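Local coordinates for protein retinoic acid receptor (Platynereis dumerilii, PDB 6EU9) that binds all-trans retinoic acid in its ligand-binding domain and probably acts as a ligand-dependent nuclear receptor that senses retinoic acid and regulates transcription, at residues T76-T81 with S162-P167; L88-L93 with M150-C155. One frame throughout, in Å; residues are numbered along the deposited sequence.

Contact 1 (T76-T81 with S162-P167); sequences TNDQIT and SGLEHP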
loop_
_atom_site.group_PDB
_atom_site.type_symbol
_atom_site.label_atom_id
_atom_site.label_comp_id
_atom_site.label_asym_id
_atom_site.label_seq_id
_atom_site.Cartn_x
_atom_site.Cartn_y
_atom_site.Cartn_z
ATOM N N THR A 76 -4.091 0.611 2.619
ATOM C CA THR A 76 -2.787 0.105 2.227
ATOM C C THR A 76 -2.750 -0.104 0.699
ATOM O O THR A 76 -1.732 0.181 0.091
ATOM C CB THR A 76 -2.476 -1.136 3.024
ATOM O OG1 THR A 76 -2.094 -0.670 4.327
ATOM C CG2 THR A 76 -1.332 -1.947 2.465
ATOM N N ASN A 77 -3.871 -0.555 0.136
ATOM C CA ASN A 77 -3.958 -0.860 -1.260
ATOM C C ASN A 77 -3.780 0.391 -2.131
ATOM O O ASN A 77 -2.979 0.402 -3.099
ATOM C CB ASN A 77 -5.286 -1.504 -1.598
ATOM C CG ASN A 77 -5.129 -2.913 -2.031
ATOM O OD1 ASN A 77 -4.124 -3.263 -2.630
ATOM N ND2 ASN A 77 -6.104 -3.733 -1.762
ATOM N N ASP A 78 -4.556 1.397 -1.781
ATOM C CA ASP A 78 -4.576 2.640 -2.487
ATOM C C ASP A 78 -3.248 3.346 -2.368
ATOM O O ASP A 78 -2.752 3.933 -3.356
ATOM C CB ASP A 78 -5.703 3.518 -1.911
ATOM C CG ASP A 78 -7.074 3.134 -2.433
ATOM O OD1 ASP A 78 -7.178 2.042 -3.076
ATOM O OD2 ASP A 78 -7.987 3.955 -2.250
ATOM N N GLN A 79 -2.622 3.242 -1.172
ATOM C CA GLN A 79 -1.243 3.713 -1.041
ATOM C C GLN A 79 -0.318 3.083 -2.067
ATOM O O GLN A 79 0.426 3.829 -2.724
ATOM C CB GLN A 79 -0.753 3.492 0.376
ATOM C CG GLN A 79 -1.548 4.278 1.391
ATOM C CD GLN A 79 -1.189 3.827 2.817
ATOM O OE1 GLN A 79 -0.020 3.821 3.122
ATOM N NE2 GLN A 79 -2.193 3.418 3.703
ATOM N N ILE A 80 -0.466 1.725 -2.218
ATOM C CA ILE A 80 0.356 0.965 -3.139
ATOM C C ILE A 80 0.072 1.359 -4.582
ATOM O O ILE A 80 0.986 1.609 -5.340
ATOM C CB ILE A 80 0.219 -0.559 -2.922
ATOM C CG1 ILE A 80 0.895 -0.918 -1.596
ATOM C CG2 ILE A 80 0.924 -1.412 -3.975
ATOM C CD1 ILE A 80 0.687 -2.346 -1.152
ATOM N N THR A 81 -1.200 1.388 -4.936
ATOM C CA THR A 81 -1.680 1.793 -6.250
ATOM C C THR A 81 -1.172 3.157 -6.632
ATOM O O THR A 81 -0.618 3.256 -7.704
ATOM C CB THR A 81 -3.213 1.795 -6.259
ATOM O OG1 THR A 81 -3.660 0.560 -5.692
ATOM C CG2 THR A 81 -3.782 1.944 -7.612
ATOM N N SER A 162 -5.867 4.509 -12.077
ATOM C CA SER A 162 -6.622 3.272 -12.251
ATOM C C SER A 162 -6.659 2.319 -11.043
ATOM O O SER A 162 -5.636 2.055 -10.428
ATOM C CB SER A 162 -6.058 2.522 -13.434
ATOM O OG SER A 162 -6.995 1.543 -13.799
ATOM N N GLY A 163 -7.845 1.773 -10.740
ATOM C CA GLY A 163 -7.977 0.650 -9.815
ATOM C C GLY A 163 -7.942 1.001 -8.337
ATOM O O GLY A 163 -7.531 0.201 -7.499
ATOM N N LEU A 164 -8.402 2.198 -8.006
ATOM C CA LEU A 164 -8.425 2.624 -6.636
ATOM C C LEU A 164 -9.665 2.104 -5.922
ATOM O O LEU A 164 -10.777 2.056 -6.494
ATOM C CB LEU A 164 -8.394 4.142 -6.594
ATOM C CG LEU A 164 -7.029 4.764 -6.721
ATOM C CD1 LEU A 164 -7.241 6.254 -6.678
ATOM C CD2 LEU A 164 -6.145 4.339 -5.597
ATOM N N GLU A 165 -9.491 1.749 -4.664
ATOM C CA GLU A 165 -10.610 1.349 -3.817
ATOM C C GLU A 165 -11.553 2.499 -3.556
ATOM O O GLU A 165 -12.742 2.347 -3.706
ATOM C CB GLU A 165 -10.132 0.764 -2.486
ATOM C CG GLU A 165 -10.207 -0.745 -2.462
ATOM C CD GLU A 165 -9.231 -1.356 -1.492
ATOM O OE1 GLU A 165 -8.971 -2.576 -1.621
ATOM O OE2 GLU A 165 -8.723 -0.651 -0.594
ATOM N N HIS A 166 -11.010 3.641 -3.156
ATOM C CA HIS A 166 -11.860 4.789 -2.805
ATOM C C HIS A 166 -11.361 6.044 -3.509
ATOM O O HIS A 166 -10.752 6.902 -2.862
ATOM C CB HIS A 166 -11.967 5.014 -1.305
ATOM C CG HIS A 166 -11.882 3.773 -0.472
ATOM N ND1 HIS A 166 -12.922 2.877 -0.356
ATOM C CD2 HIS A 166 -10.899 3.320 0.346
ATOM C CE1 HIS A 166 -12.578 1.916 0.477
ATOM N NE2 HIS A 166 -11.347 2.150 0.900
ATOM N N PRO A 167 -11.601 6.128 -4.820
ATOM C CA PRO A 167 -11.052 7.241 -5.560
ATOM C C PRO A 167 -11.648 8.604 -5.114
ATOM O O PRO A 167 -10.932 9.651 -5.224
ATOM C CB PRO A 167 -11.390 6.900 -7.033
ATOM C CG PRO A 167 -12.539 5.968 -6.948
ATOM C CD PRO A 167 -12.275 5.161 -5.716
#
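With CG of Asp78 anti to its own carbonyl carbon (chi1 -79°), the carboxylate meets the backbone of Glu165 and His166. Its two oxygens take one N-H each. Glu165 N donates to Asp78 OD1 at 2.8 Å, and His166 N donates to Asp78 OD2 at 3.2 Å. Both bonds are nearly straight, and both oxygens use their syn lone pairs, so the carboxylate grips two successive amides like a fork. His166 is the N-cap residue of helix 167-188, so this grip lies right at the start of that helix.

Glu165 reaches back toward helix 76-97. Asn77 ND2 gives a hydrogen bond of 3.1 Å to Glu165 OE1, which it meets from above the carboxylate plane. The amide and carboxylate planes stand 75° apart. Ser75 OG bonds to the other oxygen, OE2.

The van der Waals part is small. Leu164 CD2 lies against Asp78 CG at 3.5 Å and also meets CB and CG2 of Thr81, the one apolar carbon-on-carbon pairing here. Thr81 CG2 comes to 3.4 Å from Ser162 O, while its OG1 turns back to Asn77 O.

Asp78 OD1 and Glu165 OE2 are only 4.0 Å apart. The like charges would tend to repel. The amide donors to Asp78, and Asn77 and Ser75 at Glu165, are likely to offset that cost and tie the loop to the first turn of helix 76-97.

Contact 2 (L88-L93 with M150-C155); sequences LEIIIL and MLSLIC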
loop_
_atom_site.group_PDB
_atom_site.type_symbol
_atom_site.label_atom_id
_atom_site.label_comp_id
_atom_site.label_asym_id
_atom_site.label_seq_id
_atom_site.Cartn_x
_atom_site.Cartn_y
_atom_site.Cartn_z
ATOM N N LEU A 88 7.322 7.427 -11.090
ATOM C CA LEU A 88 8.139 7.961 -12.102
ATOM C C LEU A 88 7.985 9.449 -12.290
ATOM O O LEU A 88 8.961 10.208 -12.474
ATOM C CB LEU A 88 7.844 7.297 -13.448
ATOM C CG LEU A 88 8.760 6.316 -14.025
ATOM C CD1 LEU A 88 8.356 6.277 -15.484
ATOM C CD2 LEU A 88 10.170 6.828 -13.961
ATOM N N GLU A 89 6.743 9.925 -12.176
ATOM C CA GLU A 89 6.478 11.356 -12.177
ATOM C C GLU A 89 7.234 12.040 -11.075
ATOM O O GLU A 89 7.870 13.023 -11.361
ATOM C CB GLU A 89 4.994 11.576 -11.997
ATOM C CG GLU A 89 4.068 11.263 -13.143
ATOM C CD GLU A 89 2.691 10.810 -12.670
ATOM O OE1 GLU A 89 2.270 11.261 -11.560
ATOM O OE2 GLU A 89 2.031 9.970 -13.340
ATOM N N ILE A 90 7.230 11.523 -9.838
ATOM C CA ILE A 90 7.885 12.225 -8.731
ATOM C C ILE A 90 9.411 12.252 -8.953
ATOM O O ILE A 90 10.078 13.239 -8.690
ATOM C CB ILE A 90 7.487 11.639 -7.360
ATOM C CG1 ILE A 90 5.999 11.870 -7.150
ATOM C CG2 ILE A 90 8.208 12.272 -6.196
ATOM C CD1 ILE A 90 5.299 11.094 -6.047
ATOM N N ILE A 91 9.976 11.152 -9.412
ATOM C CA ILE A 91 11.418 11.047 -9.671
ATOM C C ILE A 91 11.843 11.996 -10.769
ATOM O O ILE A 91 12.895 12.602 -10.676
ATOM C CB ILE A 91 11.759 9.574 -10.074
ATOM C CG1 ILE A 91 11.971 8.753 -8.822
ATOM C CG2 ILE A 91 12.896 9.403 -11.089
ATOM C CD1 ILE A 91 12.032 7.286 -9.102
ATOM N N ILE A 92 11.031 12.123 -11.816
ATOM C CA ILE A 92 11.367 13.060 -12.830
ATOM C C ILE A 92 11.317 14.464 -12.265
ATOM O O ILE A 92 12.160 15.318 -12.537
ATOM C CB ILE A 92 10.485 12.845 -14.057
ATOM C CG1 ILE A 92 10.825 11.457 -14.629
ATOM C CG2 ILE A 92 10.665 13.967 -15.089
ATOM C CD1 ILE A 92 9.851 10.892 -15.634
ATOM N N LEU A 93 10.307 14.754 -11.489
ATOM C CA LEU A 93 10.147 16.084 -10.888
ATOM C C LEU A 93 11.311 16.392 -9.981
ATOM O O LEU A 93 11.799 17.470 -9.926
ATOM C CB LEU A 93 8.795 16.151 -10.171
ATOM C CG LEU A 93 8.290 17.576 -9.947
ATOM C CD1 LEU A 93 8.065 18.376 -11.220
ATOM C CD2 LEU A 93 6.968 17.415 -9.248
ATOM N N MET A 150 4.974 20.073 -2.755
ATOM C CA MET A 150 3.530 20.051 -2.974
ATOM C C MET A 150 3.096 19.379 -4.249
ATOM O O MET A 150 2.155 18.614 -4.243
ATOM C CB MET A 150 2.915 21.433 -2.852
ATOM C CG MET A 150 3.338 22.206 -1.633
ATOM S SD MET A 150 2.288 23.657 -1.324
ATOM C CE MET A 150 3.633 24.788 -1.064
ATOM N N LEU A 151 3.792 19.665 -5.375
ATOM C CA LEU A 151 3.478 19.031 -6.648
ATOM C C LEU A 151 3.702 17.538 -6.582
ATOM O O LEU A 151 2.947 16.771 -7.155
ATOM C CB LEU A 151 4.304 19.618 -7.769
ATOM C CG LEU A 151 4.025 21.075 -8.274
ATOM C CD1 LEU A 151 5.193 21.863 -8.931
ATOM C CD2 LEU A 151 2.775 21.234 -9.126
ATOM N N SER A 152 4.715 17.095 -5.863
ATOM C CA SER A 152 4.917 15.660 -5.698
ATOM C C SER A 152 3.758 15.003 -4.988
ATOM O O SER A 152 3.279 13.975 -5.443
ATOM C CB SER A 152 6.164 15.385 -4.915
ATOM O OG SER A 152 7.228 16.255 -5.405
ATOM N N LEU A 153 3.263 15.590 -3.893
ATOM C CA LEU A 153 2.122 15.011 -3.182
ATOM C C LEU A 153 0.882 15.047 -4.032
ATOM O O LEU A 153 0.058 14.138 -3.940
ATOM C CB LEU A 153 1.877 15.732 -1.832
ATOM C CG LEU A 153 1.015 14.928 -0.795
ATOM C CD1 LEU A 153 1.715 13.658 -0.424
ATOM C CD2 LEU A 153 0.831 15.694 0.457
ATOM N N ILE A 154 0.705 16.135 -4.798
ATOM C CA ILE A 154 -0.441 16.285 -5.669
ATOM C C ILE A 154 -0.433 15.210 -6.736
ATOM O O ILE A 154 -1.497 14.684 -7.077
ATOM C CB ILE A 154 -0.546 17.703 -6.227
ATOM C CG1 ILE A 154 -1.013 18.659 -5.144
ATOM C CG2 ILE A 154 -1.323 17.849 -7.586
ATOM C CD1 ILE A 154 -0.870 20.118 -5.519
ATOM N N CYS A 155 0.768 14.883 -7.211
ATOM C CA CYS A 155 0.947 13.761 -8.143
ATOM C C CYS A 155 0.582 12.480 -7.491
ATOM O O CYS A 155 -0.197 11.715 -8.023
ATOM C CB CYS A 155 2.410 13.586 -8.558
ATOM S SG CYS A 155 2.880 14.682 -9.849
#
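Ile90 packs against Ser152 of the facing helix. Its CB carries two branches. Ile90 CG2, anti to the backbone N, lies 3.9 Å from Ser152 CB. Ile90 CG1, the other branch, is 4.2 Å from Cys155 CB and also meets Ser152 O. The terminal Ile90 CD1 comes closer still to the same carbonyl, 3.6 Å from Ser152 O. An alanine here would remove CG1, CG2 and CD1 and would probably open a gap beside Ser152 and Cys155.

One turn further on, Leu93 CD2 meets Leu151 CB at 3.8 Å, the two side chains crossing at about a right angle. The same methyl of Leu93 lies 4.0 Å from Ser152 OG, a hydroxyl that bonds to Tyr148 O in its own helix. At the other end Glu89 OE1 stands 3.8 Å from Cys155 CB. This buried carboxylate is paired through OE1 with Arg161 and through OE2 with Arg207, which probably balances its charge.

No hydrogen bond joins the two segments. Their axes run antiparallel at 167° and approach to 9.4 Å. Ser152 and Cys155 face Ile90, with Leu93 on Leu151. Around the pair, helix 47-66 packs on Ile90 and Ser152, and helix 195-222 on Glu89 and Cys155. Helices 167-188 and 6-22 cover Met150 and Leu153, placing the contact in the middle of the helical sandwich of a nuclear receptor ligand-binding domain.

Both contacts use helix 76-97. Contact 1 takes its N-terminal end and contact 2 a later part. Along the chain the order is 76-81, 88-93, 150-155, 162-167, so the segments of contact 2 fall between those of contact 1. The centres are about 17 Å apart, and the nearest atoms about 8 Å, without touching. Contact 2 lies about 3 Å from the centre of the chain, contact 1 about 19 Å out, where the second subunit also packs on Asn77 and Glu165. One helix thus joins the buried core to a polar loop connection at the subunit interface, all within one ligand-binding domain.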